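Local coordinates for AxyAgu115A (Amphibacillus xylanus NBRC 15112, PDB 6NPS), which is a family GH115 alpha-glucuronidase, a glycoside hydrolase linked to arabinoglucuronoxylan breakdown, where it probably releases glucuronic acid side groups from the xylan, at residues Gly876-Gly881 / Ile892-Asp897; Phe864-Ser869 / Arg915-Lys920; Thr837-Gly842 / Ile932-Pro937. The protein carries 3 engineered substitutions. All blocks are in the same frame, centred on the assembly; numbering follows the deposited sequence.

How the contacts relate
All three contacts lie in the family's C-terminal domain, which probably has a galactose-binding-like fold. They are nested along the chain: contact 1 within the loop closed by contact 2, and contact 2 within that closed by contact 3. Contacts 1 and 2 have centres about 9 Å apart and share a packing seam, where Leu895 CD2 lies 3.4 Å from Arg915 CZ. Contacts 1 and 3, about 12 Å apart between centres, are joined by neighbouring strands 879-884 and 926-934; Tyr879 N bonds to Ser936 OG at 2.7 Å. Contacts 2 and 3 meet through Phe864 and Ile932. A bound glycerol, probably from the crystallisation liquor, lies about 5 Å from the side chain of Tyr865 in contact 2.

Contact 1. Residues Gly876-Gly881 / Ile892-Asp897; sequences GTMYAG and INVLPD
The open end of a beta hairpin, made of strands 879-884 and 890-893 in the C-terminal domain, continues here into an Asx turn. Ala880 and Ile892 form an antiparallel hydrogen-bonded pair, joined by Ala880 N to Ile892 O at 3.0 Å and by Ile892 N to Ala880 O at 2.9 Å. Past the last bridge, Val894 N still makes a nearly straight hydrogen bond to Met878 O (N-H...O 172°), along the C=O axis. Between these rungs Tyr879 faces Asn893 as a non-hydrogen-bonded pair, with its CE2 set 4.0 Å from Asn893 CB and the ring and amide planes 50° apart. Asn893 turns CG anti to its backbone N (chi1 -176°), so that OD1 accepts Leu895 N at 3.0 Å from above the amide carbonyl plane. An alanine here would remove that acceptor and would probably loosen the turn that delivers Leu895 to Met878. On the apolar side, Val894 crosses Met878 obliquely, its CG2 against CG, while its other methyl, CG1, meets Ala880 CB. Met878 N is buried without a polar partner in the model, and Leu895 CD1 packs 3.9 Å from it.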
loop_
_atom_site.group_PDB
_atom_site.type_symbol
_atom_site.label_atom_id
_atom_site.label_comp_id
_atom_site.label_asym_id
_atom_site.label_seq_id
_atom_site.Cartn_x
_atom_site.Cartn_y
_atom_site.Cartn_z
ATOM N N GLY A 876 15.375 -9.837 -34.420
ATOM C CA GLY A 876 14.757 -9.329 -33.208
ATOM C C GLY A 876 13.858 -8.121 -33.372
ATOM O O GLY A 876 13.718 -7.332 -32.423
ATOM N N THR A 877 13.229 -7.961 -34.541
ATOM C CA THR A 877 12.294 -6.870 -34.815
ATOM C C THR A 877 10.914 -7.427 -35.176
ATOM O O THR A 877 10.769 -8.590 -35.561
ATOM C CB THR A 877 12.804 -5.984 -35.973
ATOM O OG1 THR A 877 13.109 -6.809 -37.104
ATOM C CG2 THR A 877 14.068 -5.232 -35.573
ATOM N N MET A 878 9.892 -6.582 -35.071
ATOM C CA MET A 878 8.562 -6.946 -35.558
ATOM C C MET A 878 7.824 -5.687 -36.000
ATOM O O MET A 878 7.604 -4.780 -35.192
ATOM C CB MET A 878 7.766 -7.692 -34.483
ATOM C CG MET A 878 6.446 -8.223 -34.994
ATOM S SD MET A 878 5.533 -9.110 -33.722
ATOM C CE MET A 878 6.702 -10.413 -33.274
ATOM N N TYR A 879 7.432 -5.626 -37.269
ATOM C CA TYR A 879 6.866 -4.407 -37.835
ATOM C C TYR A 879 5.394 -4.581 -38.204
ATOM O O TYR A 879 4.941 -5.689 -38.513
ATOM C CB TYR A 879 7.639 -3.977 -39.079
ATOM C CG TYR A 879 9.080 -3.615 -38.808
ATOM C CD1 TYR A 879 10.107 -4.495 -39.115
ATOM C CD2 TYR A 879 9.415 -2.394 -38.238
ATOM C CE1 TYR A 879 11.442 -4.169 -38.857
ATOM C CE2 TYR A 879 10.744 -2.057 -37.968
ATOM C CZ TYR A 879 11.750 -2.948 -38.282
ATOM O OH TYR A 879 13.064 -2.611 -38.031
ATOM N N ALA A 880 4.657 -3.465 -38.177
ATOM C CA ALA A 880 3.324 -3.387 -38.758
ATOM C C ALA A 880 3.224 -2.064 -39.506
ATOM O O ALA A 880 4.011 -1.141 -39.274
ATOM C CB ALA A 880 2.243 -3.524 -37.677
ATOM N N GLY A 881 2.268 -1.967 -40.426
ATOM C CA GLY A 881 2.050 -0.755 -41.187
ATOM C C GLY A 881 0.808 -0.053 -40.659
ATOM O O GLY A 881 -0.216 -0.699 -40.403
ATOM N N ILE A 892 6.039 0.702 -38.439
ATOM C CA ILE A 892 6.392 0.964 -37.049
ATOM C C ILE A 892 6.845 -0.336 -36.415
ATOM O O ILE A 892 6.314 -1.407 -36.721
ATOM C CB ILE A 892 5.226 1.579 -36.228
ATOM C CG1 ILE A 892 4.015 0.652 -36.207
ATOM C CG2 ILE A 892 4.819 2.976 -36.733
ATOM C CD1 ILE A 892 3.167 0.807 -34.962
ATOM N N ASN A 893 7.840 -0.235 -35.535
ATOM C CA ASN A 893 8.297 -1.350 -34.718
ATOM C C ASN A 893 7.371 -1.476 -33.526
ATOM O O ASN A 893 7.238 -0.524 -32.753
ATOM C CB ASN A 893 9.742 -1.106 -34.267
ATOM C CG ASN A 893 10.343 -2.277 -33.467
ATOM O OD1 ASN A 893 9.711 -3.313 -33.240
ATOM N ND2 ASN A 893 11.607 -2.113 -33.064
ATOM N N VAL A 894 6.762 -2.651 -33.345
ATOM C CA VAL A 894 5.776 -2.812 -32.278
ATOM C C VAL A 894 6.414 -3.366 -31.008
ATOM O O VAL A 894 5.710 -3.673 -30.041
ATOM C CB VAL A 894 4.597 -3.714 -32.709
ATOM C CG1 VAL A 894 3.896 -3.129 -33.934
ATOM C CG2 VAL A 894 5.062 -5.143 -32.966
ATOM N N LEU A 895 7.733 -3.483 -30.986
ATOM C CA LEU A 895 8.484 -3.970 -29.820
ATOM C C LEU A 895 9.198 -2.836 -29.072
ATOM O O LEU A 895 9.535 -1.813 -29.667
ATOM C CB LEU A 895 9.544 -4.996 -30.244
ATOM C CG LEU A 895 8.987 -6.281 -30.853
ATOM C CD1 LEU A 895 10.123 -7.209 -31.191
ATOM C CD2 LEU A 895 8.054 -6.936 -29.893
ATOM N N PRO A 896 9.473 -3.011 -27.771
ATOM C CA PRO A 896 10.332 -2.059 -27.047
ATOM C C PRO A 896 11.764 -2.046 -27.542
ATOM O O PRO A 896 12.305 -3.054 -28.018
ATOM C CB PRO A 896 10.294 -2.565 -25.600
ATOM C CG PRO A 896 9.114 -3.409 -25.506
ATOM C CD PRO A 896 8.892 -4.020 -26.867
ATOM N N ASP A 897 12.398 -0.886 -27.370
ATOM C CA ASP A 897 13.841 -0.782 -27.540
ATOM C C ASP A 897 14.547 -1.875 -26.746
ATOM O O ASP A 897 14.233 -2.109 -25.573
ATOM C CB ASP A 897 14.339 0.589 -27.062
ATOM C CG ASP A 897 13.653 1.746 -27.764
ATOM O OD1 ASP A 897 13.133 2.640 -27.057
ATOM O OD2 ASP A 897 13.648 1.773 -29.015
#

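Contact 2. Residues Phe864-Ser869 / Arg915-Lys920; sequences FYLQPS and RTTKTK
This is a buried antiparallel strand pairing, between strands 858-866 and 915-923 of the C-terminal domain, extended at one end by an arginine that grips the chain that follows, at Ser869. Four backbone hydrogen bonds tie Phe864 to Thr917 and Leu866 to Arg915; both bonds of the Leu866 and Arg915 pair, N to O in each direction, measure 2.7 Å. On the face carrying Tyr865 and Thr916 the side chains run alongside each other, and Thr916 CG2 sits over the phenol ring, 3.9 Å from the centroid of Tyr865. On the other face, that of Phe864, Leu866, Arg915 and Thr917, Thr917 CG2 lies 3.7 Å from Phe864 CB and also touches Leu866 CD1. Strand 940-948 borders 858-866 on its other edge, and its Leu941 packs on Phe864 and Leu866. After Leu866 the chain folds into an inverse gamma turn centred on Pro868, in which Ser869 N bonds to Gln867 O at 2.9 Å. The Arg915 side chain sets out with CG anti to the backbone N, then bends at chi3 (59°), bringing the guanidinium against this turn, with Gln867 O and Pro868 CA over one face. At the edge of the group, Arg915 NH2 gives Ser869 O a 2.7 Å hydrogen bond on a carbonyl lone pair, and Arg915 NH1 adds a weak one at 3.2 Å.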
loop_
_atom_site.group_PDB
_atom_site.type_symbol
_atom_site.label_atom_id
_atom_site.label_comp_id
_atom_site.label_asym_id
_atom_site.label_seq_id
_atom_site.Cartn_x
_atom_site.Cartn_y
_atom_site.Cartn_z
ATOM N N PHE A 864 -1.901 -0.141 -29.444
ATOM C CA PHE A 864 -2.274 -1.494 -29.814
ATOM C C PHE A 864 -2.139 -2.391 -28.598
ATOM O O PHE A 864 -1.157 -2.303 -27.852
ATOM C CB PHE A 864 -1.371 -2.040 -30.920
ATOM C CG PHE A 864 -1.542 -1.388 -32.230
ATOM C CD1 PHE A 864 -2.660 -0.621 -32.518
ATOM C CD2 PHE A 864 -0.579 -1.572 -33.224
ATOM C CE1 PHE A 864 -2.801 -0.017 -33.756
ATOM C CE2 PHE A 864 -0.722 -0.982 -34.475
ATOM C CZ PHE A 864 -1.828 -0.199 -34.735
ATOM N N TYR A 865 -3.083 -3.294 -28.445
ATOM C CA TYR A 865 -2.952 -4.416 -27.526
ATOM C C TYR A 865 -2.659 -5.651 -28.380
ATOM O O TYR A 865 -3.473 -6.021 -29.227
ATOM C CB TYR A 865 -4.236 -4.611 -26.720
ATOM C CG TYR A 865 -4.454 -3.565 -25.631
ATOM C CD1 TYR A 865 -4.645 -2.222 -25.950
ATOM C CD2 TYR A 865 -4.486 -3.936 -24.286
ATOM C CE1 TYR A 865 -4.874 -1.255 -24.943
ATOM C CE2 TYR A 865 -4.700 -3.000 -23.288
ATOM C CZ TYR A 865 -4.903 -1.663 -23.622
ATOM O OH TYR A 865 -5.100 -0.732 -22.627
ATOM N N LEU A 866 -1.502 -6.275 -28.162
ATOM C CA LEU A 866 -1.033 -7.375 -29.004
ATOM C C LEU A 866 -0.740 -8.617 -28.182
ATOM O O LEU A 866 -0.266 -8.533 -27.045
ATOM C CB LEU A 866 0.254 -7.006 -29.762
ATOM C CG LEU A 866 0.234 -5.724 -30.567
ATOM C CD1 LEU A 866 1.645 -5.340 -30.959
ATOM C CD2 LEU A 866 -0.653 -5.921 -31.813
ATOM N N GLN A 867 -0.960 -9.775 -28.785
ATOM C CA GLN A 867 -0.422 -10.985 -28.194
ATOM C C GLN A 867 1.094 -10.842 -28.063
ATOM O O GLN A 867 1.739 -10.300 -28.973
ATOM C CB GLN A 867 -0.778 -12.206 -29.044
ATOM C CG GLN A 867 -1.019 -13.430 -28.198
ATOM C CD GLN A 867 0.247 -14.223 -27.941
ATOM O OE1 GLN A 867 0.401 -14.830 -26.883
ATOM N NE2 GLN A 867 1.154 -14.234 -28.919
ATOM N N PRO A 868 1.701 -11.300 -26.939
ATOM C CA PRO A 868 3.170 -11.111 -26.755
ATOM C C PRO A 868 4.006 -12.148 -27.502
ATOM O O PRO A 868 4.650 -13.036 -26.939
ATOM C CB PRO A 868 3.336 -11.223 -25.232
ATOM C CG PRO A 868 2.270 -12.159 -24.801
ATOM C CD PRO A 868 1.062 -11.851 -25.726
ATOM N N SER A 869 4.003 -12.036 -28.815
ATOM C CA SER A 869 4.813 -12.871 -29.686
ATOM C C SER A 869 6.257 -12.385 -29.730
ATOM O O SER A 869 6.554 -11.204 -29.524
ATOM C CB SER A 869 4.226 -12.859 -31.096
ATOM O OG SER A 869 3.180 -13.797 -31.154
ATOM N N ARG A 915 1.053 -7.477 -24.906
ATOM C CA ARG A 915 1.991 -6.404 -25.156
ATOM C C ARG A 915 1.198 -5.185 -25.600
ATOM O O ARG A 915 0.280 -5.302 -26.420
ATOM C CB ARG A 915 2.988 -6.810 -26.236
ATOM C CG ARG A 915 3.955 -5.704 -26.546
ATOM C CD ARG A 915 5.282 -6.263 -27.020
ATOM N NE ARG A 915 5.082 -7.062 -28.209
ATOM C CZ ARG A 915 5.405 -8.342 -28.332
ATOM N NH1 ARG A 915 5.977 -9.003 -27.327
ATOM N NH2 ARG A 915 5.156 -8.945 -29.493
ATOM N N THR A 916 1.544 -4.020 -25.081
ATOM C CA THR A 916 0.976 -2.787 -25.605
ATOM C C THR A 916 2.086 -1.952 -26.235
ATOM O O THR A 916 3.238 -1.997 -25.798
ATOM C CB THR A 916 0.237 -1.977 -24.520
ATOM O OG1 THR A 916 1.153 -1.597 -23.489
ATOM C CG2 THR A 916 -0.877 -2.784 -23.912
ATOM N N THR A 917 1.750 -1.253 -27.304
ATOM C CA THR A 917 2.663 -0.344 -27.977
ATOM C C THR A 917 1.867 0.903 -28.356
ATOM O O THR A 917 0.660 0.823 -28.617
ATOM C CB THR A 917 3.306 -1.031 -29.206
ATOM O OG1 THR A 917 4.151 -0.115 -29.923
ATOM C CG2 THR A 917 2.223 -1.537 -30.144
ATOM N N LYS A 918 2.535 2.060 -28.353
ATOM C CA LYS A 918 1.898 3.352 -28.607
ATOM C C LYS A 918 2.660 4.124 -29.673
ATOM O O LYS A 918 3.896 4.112 -29.702
ATOM C CB LYS A 918 1.828 4.238 -27.346
ATOM C CG LYS A 918 0.855 3.768 -26.320
ATOM C CD LYS A 918 0.805 4.706 -25.125
ATOM C CE LYS A 918 0.287 3.976 -23.885
ATOM N NZ LYS A 918 0.349 4.816 -22.657
ATOM N N THR A 919 1.911 4.823 -30.522
ATOM C CA THR A 919 2.444 5.675 -31.572
ATOM C C THR A 919 1.544 6.904 -31.670
ATOM O O THR A 919 0.357 6.832 -31.367
ATOM C CB THR A 919 2.521 4.905 -32.918
ATOM O OG1 THR A 919 3.175 5.700 -33.905
ATOM C CG2 THR A 919 1.139 4.549 -33.416
ATOM N N LYS A 920 2.111 8.042 -32.057
ATOM C CA LYS A 920 1.306 9.243 -32.236
ATOM C C LYS A 920 0.851 9.363 -33.690
ATOM O O LYS A 920 1.603 9.056 -34.615
ATOM C CB LYS A 920 2.083 10.496 -31.815
ATOM C CG LYS A 920 2.391 10.567 -30.321
ATOM C CD LYS A 920 2.923 11.951 -29.946
ATOM C CE LYS A 920 3.924 11.902 -28.788
ATOM N NZ LYS A 920 3.315 11.429 -27.508
#

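Contact 3. Residues Thr837-Gly842 / Ile932-Pro937; sequences THYQVG and IYAVSP
Val935 O is the best-held polar atom between these segments, gripped by one hydrogen bond and one weaker CH contact. Tyr839 N donates to Val935 O at 2.9 Å, lying in the carbonyl plane on a lone pair, although the N-H...O angle of 150° is bent; His838 CA adds a CA-H...O contact to the same Val935 O at 3.5 Å. The bond ties the loop between strands 828-833 and 847-854 to the end of strand 926-934 in the C-terminal domain, the two running roughly antiparallel. Either side of it, side chains do the packing. His838 crosses Pro937 at about a right angle, so that the proline CD lies over one face of the imidazole, 3.7 Å from the centroid of the His838 ring. At the other end Val841 sets CG1 squarely over the centre of the Tyr933 ring, 4.2 Å from its centroid, while its CG2 reaches Val935 CG2. The phenol of Tyr933 is held at its tip by Gln883, and Tyr839 turns its own hydroxyl to Pro834 O. Between the His838 and Val841 contacts, Tyr839 CB lies 3.2 Å from Ala934 O, a buried carbonyl oxygen with no polar partner in the model. With one hydrogen bond across it, the contact relies chiefly on CH-pi and apolar packing, consistent with a loop laid over a strand end and not added to the sheet as another strand.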
loop_
_atom_site.group_PDB
_atom_site.type_symbol
_atom_site.label_atom_id
_atom_site.label_comp_id
_atom_site.label_asym_id
_atom_site.label_seq_id
_atom_site.Cartn_x
_atom_site.Cartn_y
_atom_site.Cartn_z
ATOM N N THR A 837 4.917 -15.333 -44.370
ATOM C CA THR A 837 5.375 -14.330 -45.320
ATOM C C THR A 837 5.760 -13.056 -44.591
ATOM O O THR A 837 5.042 -12.605 -43.697
ATOM C CB THR A 837 4.277 -13.976 -46.329
ATOM O OG1 THR A 837 3.701 -15.174 -46.867
ATOM C CG2 THR A 837 4.836 -13.075 -47.437
ATOM N N HIS A 838 6.863 -12.447 -45.025
ATOM C CA HIS A 838 7.198 -11.073 -44.665
ATOM C C HIS A 838 6.578 -10.176 -45.736
ATOM O O HIS A 838 7.079 -10.094 -46.865
ATOM C CB HIS A 838 8.713 -10.897 -44.552
ATOM C CG HIS A 838 9.336 -11.729 -43.463
ATOM N ND1 HIS A 838 9.812 -11.189 -42.284
ATOM C CD2 HIS A 838 9.544 -13.066 -43.369
ATOM C CE1 HIS A 838 10.289 -12.154 -41.516
ATOM N NE2 HIS A 838 10.140 -13.304 -42.152
ATOM N N TYR A 839 5.477 -9.509 -45.384
ATOM C CA TYR A 839 4.734 -8.692 -46.325
ATOM C C TYR A 839 5.409 -7.340 -46.509
ATOM O O TYR A 839 6.099 -6.850 -45.615
ATOM C CB TYR A 839 3.296 -8.497 -45.804
ATOM C CG TYR A 839 2.514 -9.785 -45.745
ATOM C CD1 TYR A 839 2.269 -10.433 -44.536
ATOM C CD2 TYR A 839 2.020 -10.366 -46.923
ATOM C CE1 TYR A 839 1.549 -11.626 -44.493
ATOM C CE2 TYR A 839 1.322 -11.539 -46.904
ATOM C CZ TYR A 839 1.077 -12.171 -45.697
ATOM O OH TYR A 839 0.366 -13.361 -45.710
ATOM N N GLN A 840 5.183 -6.717 -47.663
ATOM C CA GLN A 840 5.672 -5.369 -47.935
ATOM C C GLN A 840 4.502 -4.466 -48.285
ATOM O O GLN A 840 3.711 -4.797 -49.168
ATOM C CB GLN A 840 6.692 -5.394 -49.071
ATOM C CG GLN A 840 7.918 -6.187 -48.708
ATOM C CD GLN A 840 9.192 -5.496 -49.126
ATOM O OE1 GLN A 840 10.064 -6.108 -49.748
ATOM N NE2 GLN A 840 9.312 -4.210 -48.790
ATOM N N VAL A 841 4.399 -3.325 -47.596
ATOM C CA VAL A 841 3.322 -2.384 -47.873
ATOM C C VAL A 841 3.396 -1.926 -49.317
ATOM O O VAL A 841 4.474 -1.650 -49.867
ATOM C CB VAL A 841 3.349 -1.192 -46.900
ATOM C CG1 VAL A 841 2.307 -0.157 -47.308
ATOM C CG2 VAL A 841 3.118 -1.648 -45.422
ATOM N N GLY A 842 2.271 -1.981 -49.982
ATOM C CA GLY A 842 2.165 -1.575 -51.354
ATOM C C GLY A 842 2.462 -2.674 -52.318
ATOM O O GLY A 842 2.239 -2.582 -53.482
ATOM N N ILE A 932 -4.433 -0.762 -40.948
ATOM C CA ILE A 932 -3.335 -1.526 -40.371
ATOM C C ILE A 932 -2.926 -2.601 -41.371
ATOM O O ILE A 932 -3.752 -3.430 -41.794
ATOM C CB ILE A 932 -3.725 -2.138 -39.024
ATOM C CG1 ILE A 932 -4.271 -1.019 -38.123
ATOM C CG2 ILE A 932 -2.552 -2.889 -38.416
ATOM C CD1 ILE A 932 -4.571 -1.488 -36.757
ATOM N N TYR A 933 -1.659 -2.569 -41.775
ATOM C CA TYR A 933 -1.108 -3.529 -42.725
ATOM C C TYR A 933 -0.260 -4.550 -41.982
ATOM O O TYR A 933 0.528 -4.194 -41.089
ATOM C CB TYR A 933 -0.222 -2.851 -43.777
ATOM C CG TYR A 933 -0.875 -1.899 -44.728
ATOM C CD1 TYR A 933 -1.175 -0.595 -44.355
ATOM C CD2 TYR A 933 -1.149 -2.281 -46.041
ATOM C CE1 TYR A 933 -1.764 0.292 -45.261
ATOM C CE2 TYR A 933 -1.736 -1.403 -46.948
ATOM C CZ TYR A 933 -2.031 -0.120 -46.550
ATOM O OH TYR A 933 -2.599 0.761 -47.441
ATOM N N ALA A 934 -0.375 -5.813 -42.380
ATOM C CA ALA A 934 0.563 -6.806 -41.876
ATOM C C ALA A 934 1.901 -6.662 -42.578
ATOM O O ALA A 934 1.947 -6.431 -43.785
ATOM C CB ALA A 934 0.040 -8.224 -42.083
ATOM N N VAL A 935 3.004 -6.825 -41.817
ATOM C CA VAL A 935 4.345 -6.799 -42.395
ATOM C C VAL A 935 5.126 -8.014 -41.879
ATOM O O VAL A 935 5.252 -9.024 -42.583
ATOM C CB VAL A 935 5.053 -5.461 -42.074
ATOM C CG1 VAL A 935 6.512 -5.416 -42.632
ATOM C CG2 VAL A 935 4.214 -4.275 -42.597
ATOM N N SER A 936 5.626 -7.950 -40.601
ATOM C CA SER A 936 6.285 -9.086 -39.990
ATOM C C SER A 936 5.286 -10.147 -39.559
ATOM O O SER A 936 4.176 -9.830 -39.150
ATOM C CB SER A 936 7.097 -8.663 -38.751
ATOM O OG SER A 936 7.966 -7.596 -39.061
ATOM N N PRO A 937 5.694 -11.415 -39.587
ATOM C CA PRO A 937 4.919 -12.479 -38.923
ATOM C C PRO A 937 4.876 -12.289 -37.400
ATOM O O PRO A 937 5.707 -11.599 -36.811
ATOM C CB PRO A 937 5.695 -13.751 -39.277
ATOM C CG PRO A 937 6.587 -13.376 -40.471
ATOM C CD PRO A 937 6.892 -11.918 -40.291
#